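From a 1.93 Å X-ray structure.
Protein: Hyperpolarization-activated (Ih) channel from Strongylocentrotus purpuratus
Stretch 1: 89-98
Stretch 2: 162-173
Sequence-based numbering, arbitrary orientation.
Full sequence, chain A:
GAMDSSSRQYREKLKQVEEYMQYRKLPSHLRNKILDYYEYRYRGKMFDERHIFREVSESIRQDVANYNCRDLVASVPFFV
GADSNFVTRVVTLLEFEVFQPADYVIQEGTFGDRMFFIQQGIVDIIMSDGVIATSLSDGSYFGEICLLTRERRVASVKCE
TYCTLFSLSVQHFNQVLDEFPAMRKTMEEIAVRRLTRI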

# COMPACT_ATOMS: atom_id res chain seq x y z
N ARG A 89 -16.91 -15.88 -4.49
CA ARG A 89 -15.53 -15.43 -4.66
C ARG A 89 -15.44 -14.31 -5.69
O ARG A 89 -14.80 -13.28 -5.46
CB ARG A 89 -14.63 -16.59 -5.07
CG ARG A 89 -13.15 -16.22 -5.15
CD ARG A 89 -12.56 -16.02 -3.76
NE ARG A 89 -12.57 -17.27 -2.99
CZ ARG A 89 -12.23 -17.36 -1.71
NH1 ARG A 89 -11.86 -16.28 -1.04
NH2 ARG A 89 -12.27 -18.54 -1.10
N VAL A 90 -16.08 -14.50 -6.84
CA VAL A 90 -16.05 -13.51 -7.90
C VAL A 90 -16.65 -12.19 -7.46
O VAL A 90 -16.01 -11.14 -7.58
CB VAL A 90 -16.77 -14.01 -9.17
CG1 VAL A 90 -16.88 -12.89 -10.20
CG2 VAL A 90 -16.02 -15.20 -9.74
N VAL A 91 -17.88 -12.22 -6.94
CA VAL A 91 -18.57 -10.98 -6.61
C VAL A 91 -17.82 -10.17 -5.56
O VAL A 91 -17.93 -8.95 -5.54
CB VAL A 91 -20.06 -11.18 -6.19
CG1 VAL A 91 -20.90 -11.71 -7.35
CG2 VAL A 91 -20.18 -12.07 -4.96
N THR A 92 -17.06 -10.84 -4.69
CA THR A 92 -16.32 -10.12 -3.66
C THR A 92 -15.06 -9.47 -4.24
O THR A 92 -14.44 -8.62 -3.60
CB THR A 92 -15.91 -11.03 -2.49
OG1 THR A 92 -15.03 -12.05 -2.95
CG2 THR A 92 -17.14 -11.67 -1.84
N LEU A 93 -14.67 -9.87 -5.45
CA LEU A 93 -13.48 -9.31 -6.08
C LEU A 93 -13.78 -8.33 -7.22
O LEU A 93 -12.87 -7.68 -7.72
CB LEU A 93 -12.57 -10.42 -6.60
CG LEU A 93 -12.06 -11.43 -5.57
CD1 LEU A 93 -11.22 -12.48 -6.26
CD2 LEU A 93 -11.26 -10.75 -4.47
N LEU A 94 -15.04 -8.25 -7.63
CA LEU A 94 -15.41 -7.34 -8.72
C LEU A 94 -15.23 -5.87 -8.33
O LEU A 94 -15.43 -5.50 -7.18
CB LEU A 94 -16.86 -7.59 -9.15
CG LEU A 94 -17.18 -8.94 -9.81
CD1 LEU A 94 -18.67 -9.03 -10.09
CD2 LEU A 94 -16.38 -9.11 -11.09
N GLU A 95 -14.84 -5.03 -9.30
CA GLU A 95 -14.75 -3.59 -9.07
C GLU A 95 -15.75 -2.86 -9.95
O GLU A 95 -15.80 -3.06 -11.15
CB GLU A 95 -13.34 -3.09 -9.39
CG GLU A 95 -12.30 -3.50 -8.36
CD GLU A 95 -12.47 -2.77 -7.04
OE1 GLU A 95 -13.00 -1.64 -7.05
OE2 GLU A 95 -12.09 -3.33 -5.99
N PHE A 96 -16.56 -1.99 -9.35
CA PHE A 96 -17.56 -1.24 -10.11
C PHE A 96 -16.90 -0.17 -10.97
O PHE A 96 -16.02 0.56 -10.50
CB PHE A 96 -18.54 -0.58 -9.14
CG PHE A 96 -19.66 0.15 -9.81
CD1 PHE A 96 -20.57 -0.52 -10.60
CD2 PHE A 96 -19.82 1.51 -9.63
CE1 PHE A 96 -21.62 0.15 -11.21
CE2 PHE A 96 -20.88 2.19 -10.23
CZ PHE A 96 -21.77 1.51 -11.03
N GLU A 97 -17.29 -0.09 -12.23
CA GLU A 97 -16.74 0.93 -13.13
C GLU A 97 -17.89 1.48 -13.95
O GLU A 97 -18.83 0.76 -14.26
CB GLU A 97 -15.68 0.33 -14.07
CG GLU A 97 -14.39 -0.12 -13.35
CD GLU A 97 -13.27 -0.50 -14.31
OE1 GLU A 97 -13.12 0.17 -15.36
OE2 GLU A 97 -12.54 -1.46 -14.02
N VAL A 98 -17.81 2.76 -14.29
CA VAL A 98 -18.81 3.36 -15.16
C VAL A 98 -18.08 3.98 -16.33
O VAL A 98 -17.03 4.62 -16.13
CB VAL A 98 -19.63 4.46 -14.43
CG1 VAL A 98 -20.37 5.33 -15.44
CG2 VAL A 98 -20.61 3.84 -13.44
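Stretch 2 162-173: YCTLFSLSVQHF

How does stretch 2 run past stretch 1? Residues 163-169 form an extended strand antiparallel to the strand that ends stretch 1, their axes at 139° and 4.6 Å apart at closest approach; the helix of stretch 1 crosses the same strand at 104°. Stretch 2 then turns into a helix from Val170. Glu95 pairs with Ser167 (N to O 2.9 Å, O to N 2.8 Å) and Glu97 with Leu165 (N to O and O to N both 2.8 Å), while Phe96 faces Phe166 and Val98 faces Thr164 at non-hydrogen-bonded positions.

What do the two phenylalanines do on their shared face? Phe96 is t and Phe166 is m, and these rotamers bring CD1 of Phe96 within 3.6 Å of CZ of Phe166, over the latter's ring face. The planes meet obliquely at 52°. Phe96 also reaches along the strand, its CE1 3.8 Å from CB of Thr164, whereas Leu94, m and t, lays CD1 3.8 Å from CB of Phe166.

Why does Glu97 reach back toward Ser167? On the opposite face, its m, t chain brings OE2 within 2.6 Å of Ser167 OG, which donates a hydrogen bond; the p rotamer of Ser167 presents that hydroxyl. Glu95, m at both chi1 and chi2, instead leads its carboxylate away.

How is the helical end of stretch 1 closed off? Leu168, t and p, swings its tip nearer, placing CD1 3.8 Å from Leu93 CB. Leu93, m and t, sets CD2 over the face of the His172 ring, 4.2 Å from its centroid. That histidine follows the turn at Ser169, whose p rotamer lets OG cap the helix by accepting from His172 N at 3.2 Å. A water bridges Leu93 O and Ser169 N, 2.9 Å from each.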

# COMPACT_ATOMS: atom_id res chain seq x y z
N TYR A 162 -24.29 4.86 -21.80
CA TYR A 162 -23.63 4.79 -20.50
C TYR A 162 -23.56 3.31 -20.14
O TYR A 162 -24.52 2.57 -20.37
CB TYR A 162 -24.43 5.55 -19.44
CG TYR A 162 -24.01 6.99 -19.31
CD1 TYR A 162 -24.49 7.96 -20.18
CD2 TYR A 162 -23.10 7.38 -18.33
CE1 TYR A 162 -24.09 9.28 -20.07
CE2 TYR A 162 -22.69 8.69 -18.21
CZ TYR A 162 -23.19 9.64 -19.09
OH TYR A 162 -22.79 10.94 -18.98
N CYS A 163 -22.44 2.87 -19.58
CA CYS A 163 -22.28 1.47 -19.21
C CYS A 163 -21.84 1.35 -17.77
O CYS A 163 -20.94 2.06 -17.34
CB CYS A 163 -21.24 0.77 -20.11
SG CYS A 163 -21.81 0.58 -21.82
N THR A 164 -22.49 0.46 -17.05
CA THR A 164 -22.04 0.12 -15.71
C THR A 164 -21.48 -1.29 -15.79
O THR A 164 -22.17 -2.22 -16.20
CB THR A 164 -23.19 0.22 -14.70
OG1 THR A 164 -24.27 -0.60 -15.14
CG2 THR A 164 -23.69 1.65 -14.62
N LEU A 165 -20.21 -1.41 -15.44
CA LEU A 165 -19.47 -2.66 -15.58
C LEU A 165 -18.91 -3.08 -14.24
O LEU A 165 -18.77 -2.25 -13.32
CB LEU A 165 -18.29 -2.45 -16.55
CG LEU A 165 -18.61 -1.79 -17.89
CD1 LEU A 165 -17.33 -1.57 -18.70
CD2 LEU A 165 -19.59 -2.67 -18.65
N PHE A 166 -18.58 -4.36 -14.11
CA PHE A 166 -17.82 -4.84 -12.97
C PHE A 166 -16.59 -5.53 -13.51
O PHE A 166 -16.71 -6.47 -14.30
CB PHE A 166 -18.65 -5.80 -12.13
CG PHE A 166 -19.73 -5.12 -11.34
CD1 PHE A 166 -19.47 -4.67 -10.05
CD2 PHE A 166 -20.98 -4.91 -11.89
CE1 PHE A 166 -20.47 -4.04 -9.31
CE2 PHE A 166 -21.97 -4.27 -11.16
CZ PHE A 166 -21.72 -3.83 -9.88
N SER A 167 -15.41 -5.06 -13.12
CA SER A 167 -14.18 -5.63 -13.67
C SER A 167 -13.56 -6.64 -12.71
O SER A 167 -13.78 -6.57 -11.50
CB SER A 167 -13.18 -4.53 -14.01
OG SER A 167 -12.83 -3.79 -12.85
N LEU A 168 -12.80 -7.58 -13.27
CA LEU A 168 -12.03 -8.54 -12.49
C LEU A 168 -10.59 -8.45 -13.00
O LEU A 168 -10.34 -8.68 -14.18
CB LEU A 168 -12.56 -9.95 -12.73
CG LEU A 168 -12.09 -11.08 -11.81
CD1 LEU A 168 -12.60 -10.85 -10.39
CD2 LEU A 168 -12.60 -12.41 -12.37
N SER A 169 -9.64 -8.14 -12.12
CA SER A 169 -8.25 -7.94 -12.51
C SER A 169 -7.62 -9.25 -12.96
O SER A 169 -8.12 -10.32 -12.64
CB SER A 169 -7.46 -7.38 -11.34
OG SER A 169 -7.31 -8.38 -10.35
N VAL A 170 -6.52 -9.17 -13.70
CA VAL A 170 -5.86 -10.39 -14.17
C VAL A 170 -5.42 -11.25 -12.99
O VAL A 170 -5.52 -12.48 -13.04
CB VAL A 170 -4.69 -10.08 -15.14
CG1 VAL A 170 -3.73 -9.07 -14.53
CG2 VAL A 170 -3.95 -11.37 -15.53
N GLN A 171 -4.97 -10.63 -11.91
CA GLN A 171 -4.55 -11.39 -10.73
C GLN A 171 -5.72 -12.15 -10.11
O GLN A 171 -5.59 -13.33 -9.81
CB GLN A 171 -3.86 -10.50 -9.70
CG GLN A 171 -4.18 -9.03 -9.84
CD GLN A 171 -3.30 -8.34 -10.88
OE1 GLN A 171 -2.09 -8.56 -10.93
NE2 GLN A 171 -3.91 -7.49 -11.70
N HIS A 172 -6.85 -11.47 -9.92
CA HIS A 172 -8.03 -12.12 -9.35
C HIS A 172 -8.64 -13.16 -10.29
O HIS A 172 -9.11 -14.21 -9.86
CB HIS A 172 -9.09 -11.09 -8.96
CG HIS A 172 -8.63 -10.10 -7.93
ND1 HIS A 172 -7.83 -10.45 -6.86
CD2 HIS A 172 -8.86 -8.77 -7.80
CE1 HIS A 172 -7.59 -9.38 -6.12
NE2 HIS A 172 -8.20 -8.35 -6.67
N PHE A 173 -8.66 -12.82 -11.58
CA PHE A 173 -9.11 -13.73 -12.64
C PHE A 173 -8.37 -15.06 -12.54
O PHE A 173 -8.98 -16.13 -12.48
CB PHE A 173 -8.86 -13.06 -14.00
CG PHE A 173 -9.21 -13.91 -15.19
CD1 PHE A 173 -10.48 -13.87 -15.75
CD2 PHE A 173 -8.24 -14.71 -15.79
CE1 PHE A 173 -10.79 -14.63 -16.87
CE2 PHE A 173 -8.55 -15.47 -16.91
CZ PHE A 173 -9.83 -15.44 -17.45
O HOH W 1 -10.79 -7.18 -9.69